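Local atomic coordinates of PHD-type domain-containing protein (Chaetomium thermophilum, PDB entry 6VHF), a protein that serves as the Cfp1 subunit of the histone H3K4 methyltransferase complex COMPASS, which it joins through a zinc-containing domain that interacts with RbBP5. Residues A[29-32]-A[33-36]; A[128-132]-A[133-137]. All coordinates share one frame; numbering follows the deposited sequence.

Contact 1 of 2, residues A[29-32]-A[33-36]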
loop_
_atom_site.group_PDB
_atom_site.type_symbol
_atom_site.label_atom_id
_atom_site.label_comp_id
_atom_site.label_asym_id
_atom_site.label_seq_id
_atom_site.Cartn_x
_atom_site.Cartn_y
_atom_site.Cartn_z
ATOM N N GLN A 29 6.528 1.133 2.938
ATOM C CA GLN A 29 6.591 1.399 4.367
ATOM C C GLN A 29 5.540 0.620 5.137
ATOM O O GLN A 29 5.781 0.246 6.291
ATOM C CB GLN A 29 6.415 2.884 4.640
ATOM C CG GLN A 29 7.602 3.701 4.219
ATOM C CD GLN A 29 7.337 5.175 4.338
ATOM O OE1 GLN A 29 7.669 5.943 3.445
ATOM N NE2 GLN A 29 6.720 5.583 5.449
ATOM N N MET A 30 4.371 0.377 4.538
ATOM C CA MET A 30 3.439 -0.547 5.175
ATOM C C MET A 30 4.059 -1.938 5.286
ATOM O O MET A 30 3.883 -2.627 6.300
ATOM C CB MET A 30 2.119 -0.586 4.408
ATOM C CG MET A 30 1.354 0.750 4.394
ATOM S SD MET A 30 0.854 1.312 6.058
ATOM C CE MET A 30 2.227 2.342 6.591
ATOM N N LEU A 31 4.829 -2.353 4.278
ATOM C CA LEU A 31 5.499 -3.640 4.391
ATOM C C LEU A 31 6.499 -3.637 5.542
ATOM O O LEU A 31 6.614 -4.630 6.262
ATOM C CB LEU A 31 6.168 -4.029 3.080
ATOM C CG LEU A 31 5.142 -4.349 1.983
ATOM C CD1 LEU A 31 5.773 -4.426 0.585
ATOM C CD2 LEU A 31 4.381 -5.623 2.308
ATOM N N GLN A 32 7.200 -2.527 5.766
ATOM C CA GLN A 32 8.094 -2.487 6.923
ATOM C C GLN A 32 7.308 -2.546 8.222
ATOM O O GLN A 32 7.697 -3.259 9.162
ATOM C CB GLN A 32 8.957 -1.232 6.907
ATOM C CG GLN A 32 9.816 -1.049 5.671
ATOM C CD GLN A 32 10.788 0.096 5.855
ATOM O OE1 GLN A 32 10.484 1.238 5.530
ATOM N NE2 GLN A 32 11.953 -0.200 6.412
ATOM N N LEU A 33 6.211 -1.792 8.302
ATOM C CA LEU A 33 5.362 -1.835 9.488
ATOM C C LEU A 33 4.903 -3.259 9.779
ATOM O O LEU A 33 4.966 -3.726 10.921
ATOM C CB LEU A 33 4.163 -0.912 9.289
ATOM C CG LEU A 33 3.104 -0.889 10.384
ATOM C CD1 LEU A 33 3.704 -0.369 11.687
ATOM C CD2 LEU A 33 1.897 -0.041 9.947
ATOM N N ILE A 34 4.445 -3.969 8.747
ATOM C CA ILE A 34 4.035 -5.358 8.921
ATOM C C ILE A 34 5.209 -6.202 9.404
ATOM O O ILE A 34 5.070 -7.027 10.316
ATOM C CB ILE A 34 3.454 -5.907 7.611
ATOM C CG1 ILE A 34 2.208 -5.120 7.199
ATOM C CG2 ILE A 34 3.104 -7.370 7.762
ATOM C CD1 ILE A 34 1.766 -5.442 5.765
ATOM N N GLU A 35 6.384 -6.017 8.796
ATOM C CA GLU A 35 7.569 -6.705 9.291
ATOM C C GLU A 35 7.853 -6.347 10.750
ATOM O O GLU A 35 8.177 -7.224 11.554
ATOM C CB GLU A 35 8.779 -6.371 8.418
ATOM C CG GLU A 35 9.664 -7.564 8.111
ATOM C CD GLU A 35 10.779 -7.244 7.108
ATOM O OE1 GLU A 35 11.968 -7.253 7.522
ATOM O OE2 GLU A 35 10.466 -6.984 5.911
ATOM N N LEU A 36 7.764 -5.063 11.112
ATOM C CA LEU A 36 8.019 -4.697 12.503
ATOM C C LEU A 36 7.026 -5.383 13.441
ATOM O O LEU A 36 7.401 -5.835 14.534
ATOM C CB LEU A 36 7.984 -3.178 12.673
ATOM C CG LEU A 36 7.857 -2.629 14.099
ATOM C CD1 LEU A 36 9.046 -3.033 14.956
ATOM C CD2 LEU A 36 7.705 -1.125 14.098
#
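Met30 curls its thioether along the flank of Leu33, so that methyl CE of Met30 lies 4.1 Å from CD2 of Leu33, the two side chains leaving the helix next to each other in a similar direction. The curl comes from bends at chi2 (-62°) and chi3 (91°) of Met30, which fold the methyl forward along the helix instead of letting it extend outward. On the next face, the branch ends of Leu31 and Ile34 meet more loosely, with Leu31 CD2 4.3 Å from Ile34 CD1. Ile34 holds CG1 beside its own backbone N, and this places CG1 3.1 Å from Met30 O, close against the same carbonyl oxygen that accepts the Ile34 amide hydrogen. Regular alpha-helical i to i+4 bonding underlies these overlaps, running from Leu33 N to Gln29 O through to Leu36 N to Gln32 O, with Ile34 N 2.8 Å from Met30 O. Gln29, Gln32 and Glu35 lie on the exposed side, whereas Met30 and Ile34 are buried. Within the fold, the apolar side faces both other helices and the loop before helix 64-77: Met30 packs on Thr65, Val66 and Ala69 of helix 64-77, Leu33 touches Arg62 and Leu63 just before that helix, and Leu31 and Ile34 lean on helix 141-177 through Val149, Ile153, Leu145 and Thr146.

Contact 2 of 2, residues A[128-132]-A[133-137]; sequences GMCLR and KKCKP. With ZN (zinc ion), chain B.
Cys130 and Cys135 turn their sulfurs toward a common zinc ion from the two arms of a loop, forming half of a site of three cysteines and one histidine, the non-canonical monovalent zinc finger of this domain. Both sulfurs stand anti to their own backbone N, a rotation that brings each SG inward to the metal. Cys135 SG binds zinc at 2.4 Å, whereas the Cys130 SG to zinc distance is longer, 2.6 Å. Cys130 SG and Cys135 SG are 4.3 Å apart and subtend about 122° at the metal, somewhat wider than the tetrahedral value. Cys57 and His138, through ND1, complete the coordination. Between the cysteines, Arg132 lies at the bend: its CB lies 3.9 Å from Cys135 CB, while bends at chi2 and chi3 fold the rest of the chain back so that one face of the guanidinium lies over Lys133 N, with CZ of Arg132 3.4 Å from Lys133 N. Lys133 directs its ammonium elsewhere, to Gly51 O. Lys134 reaches away from the metal to a salt bridge with Asp55, and backbone bonds between Arg132 and Cys57 and between Lys134 and Asp55 hold the loop beside the segment that supplies the third cysteine. Cys130 SG has a second role besides binding zinc, accepting a hydrogen bond from Arg132 N at 3.6 Å, with an N-H...S angle of 163°.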
loop_
_atom_site.group_PDB
_atom_site.type_symbol
_atom_site.label_atom_id
_atom_site.label_comp_id
_atom_site.label_asym_id
_atom_site.label_seq_id
_atom_site.Cartn_x
_atom_site.Cartn_y
_atom_site.Cartn_z
ATOM N N GLY A 128 0.131 -2.243 22.595
ATOM C CA GLY A 128 -0.459 -2.138 21.281
ATOM C C GLY A 128 -0.693 -3.466 20.607
ATOM O O GLY A 128 -1.171 -3.493 19.467
ATOM N N MET A 129 -0.385 -4.569 21.277
ATOM C CA MET A 129 -0.407 -5.886 20.666
ATOM C C MET A 129 -1.670 -6.618 21.090
ATOM O O MET A 129 -2.097 -6.518 22.243
ATOM C CB MET A 129 0.844 -6.672 21.066
ATOM C CG MET A 129 1.166 -7.860 20.197
ATOM S SD MET A 129 2.532 -8.858 20.845
ATOM C CE MET A 129 3.957 -7.800 20.605
ATOM N N CYS A 130 -2.277 -7.339 20.154
ATOM C CA CYS A 130 -3.497 -8.085 20.431
ATOM C C CYS A 130 -3.121 -9.451 20.969
ATOM O O CYS A 130 -2.459 -10.231 20.274
ATOM C CB CYS A 130 -4.350 -8.242 19.183
ATOM S SG CYS A 130 -5.662 -9.445 19.391
ATOM N N LEU A 131 -3.546 -9.742 22.200
ATOM C CA LEU A 131 -3.144 -10.966 22.883
ATOM C C LEU A 131 -4.203 -12.066 22.802
ATOM O O LEU A 131 -4.113 -13.056 23.539
ATOM C CB LEU A 131 -2.787 -10.681 24.349
ATOM C CG LEU A 131 -1.512 -9.895 24.679
ATOM C CD1 LEU A 131 -0.353 -10.269 23.738
ATOM C CD2 LEU A 131 -1.783 -8.390 24.665
ATOM N N ARG A 132 -5.192 -11.932 21.918
ATOM C CA ARG A 132 -6.162 -13.006 21.772
ATOM C C ARG A 132 -5.464 -14.261 21.252
ATOM O O ARG A 132 -4.560 -14.182 20.420
ATOM C CB ARG A 132 -7.301 -12.574 20.845
ATOM C CG ARG A 132 -8.474 -13.557 20.765
ATOM C CD ARG A 132 -9.469 -13.432 21.940
ATOM N NE ARG A 132 -8.842 -13.612 23.254
ATOM C CZ ARG A 132 -8.550 -14.792 23.797
ATOM N NH1 ARG A 132 -8.830 -15.910 23.144
ATOM N NH2 ARG A 132 -7.972 -14.860 24.990
ATOM N N LYS A 133 -5.840 -15.421 21.795
ATOM C CA LYS A 133 -5.324 -16.693 21.296
ATOM C C LYS A 133 -6.270 -17.240 20.236
ATOM O O LYS A 133 -7.491 -17.104 20.351
ATOM C CB LYS A 133 -5.147 -17.719 22.424
ATOM C CG LYS A 133 -3.961 -17.460 23.377
ATOM C CD LYS A 133 -3.674 -18.671 24.282
ATOM C CE LYS A 133 -2.664 -18.345 25.389
ATOM N NZ LYS A 133 -2.984 -17.086 26.131
ATOM N N LYS A 134 -5.699 -17.865 19.207
ATOM C CA LYS A 134 -6.446 -18.278 18.017
ATOM C C LYS A 134 -7.401 -17.167 17.567
ATOM O O LYS A 134 -8.622 -17.330 17.513
ATOM C CB LYS A 134 -7.197 -19.586 18.267
ATOM C CG LYS A 134 -6.311 -20.814 18.449
ATOM C CD LYS A 134 -5.795 -20.930 19.874
ATOM C CE LYS A 134 -5.237 -22.320 20.151
ATOM N NZ LYS A 134 -4.273 -22.749 19.096
ATOM N N CYS A 135 -6.821 -16.010 17.268
ATOM C CA CYS A 135 -7.628 -14.837 16.971
ATOM C C CYS A 135 -8.241 -14.940 15.580
ATOM O O CYS A 135 -7.667 -15.541 14.668
ATOM C CB CYS A 135 -6.790 -13.577 17.072
ATOM S SG CYS A 135 -7.711 -12.132 16.676
ATOM N N LYS A 136 -9.429 -14.346 15.431
ATOM C CA LYS A 136 -10.218 -14.482 14.209
ATOM C C LYS A 136 -10.512 -13.136 13.547
ATOM O O LYS A 136 -10.547 -13.066 12.312
ATOM C CB LYS A 136 -11.522 -15.239 14.495
ATOM C CG LYS A 136 -11.326 -16.729 14.796
ATOM C CD LYS A 136 -10.193 -17.326 13.968
ATOM C CE LYS A 136 -10.309 -18.832 13.851
ATOM N NZ LYS A 136 -9.294 -19.361 12.903
ATOM N N PRO A 137 -10.753 -12.058 14.306
ATOM C CA PRO A 137 -10.765 -10.725 13.677
ATOM C C PRO A 137 -9.471 -10.371 12.952
ATOM O O PRO A 137 -9.504 -9.614 11.969
ATOM C CB PRO A 137 -11.015 -9.785 14.864
ATOM C CG PRO A 137 -11.787 -10.608 15.825
ATOM C CD PRO A 137 -11.300 -12.018 15.677
HETATM ZN ZN ZN B . -6.118 -10.438 17.020
#

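In the fold
Contact 1 belongs to the long helix 4-46, and contact 2 to the zinc-binding loop that precedes helix 141-177. Their centres are 18 Å apart and their nearest atoms about 7 Å apart, so the two do not touch. The link is indirect: contact 1 packs on the first turns of helix 141-177, which begins three residues after His138, the ligand that shares the metal with the cysteines of contact 2. The Ile34 side chain lies about 11 Å from that of His138, about 12 Å from that of Cys57 and about 13 Å from the zinc ion. The zinc loop thus lies beyond contact 1 and is joined to it through helix 141-177.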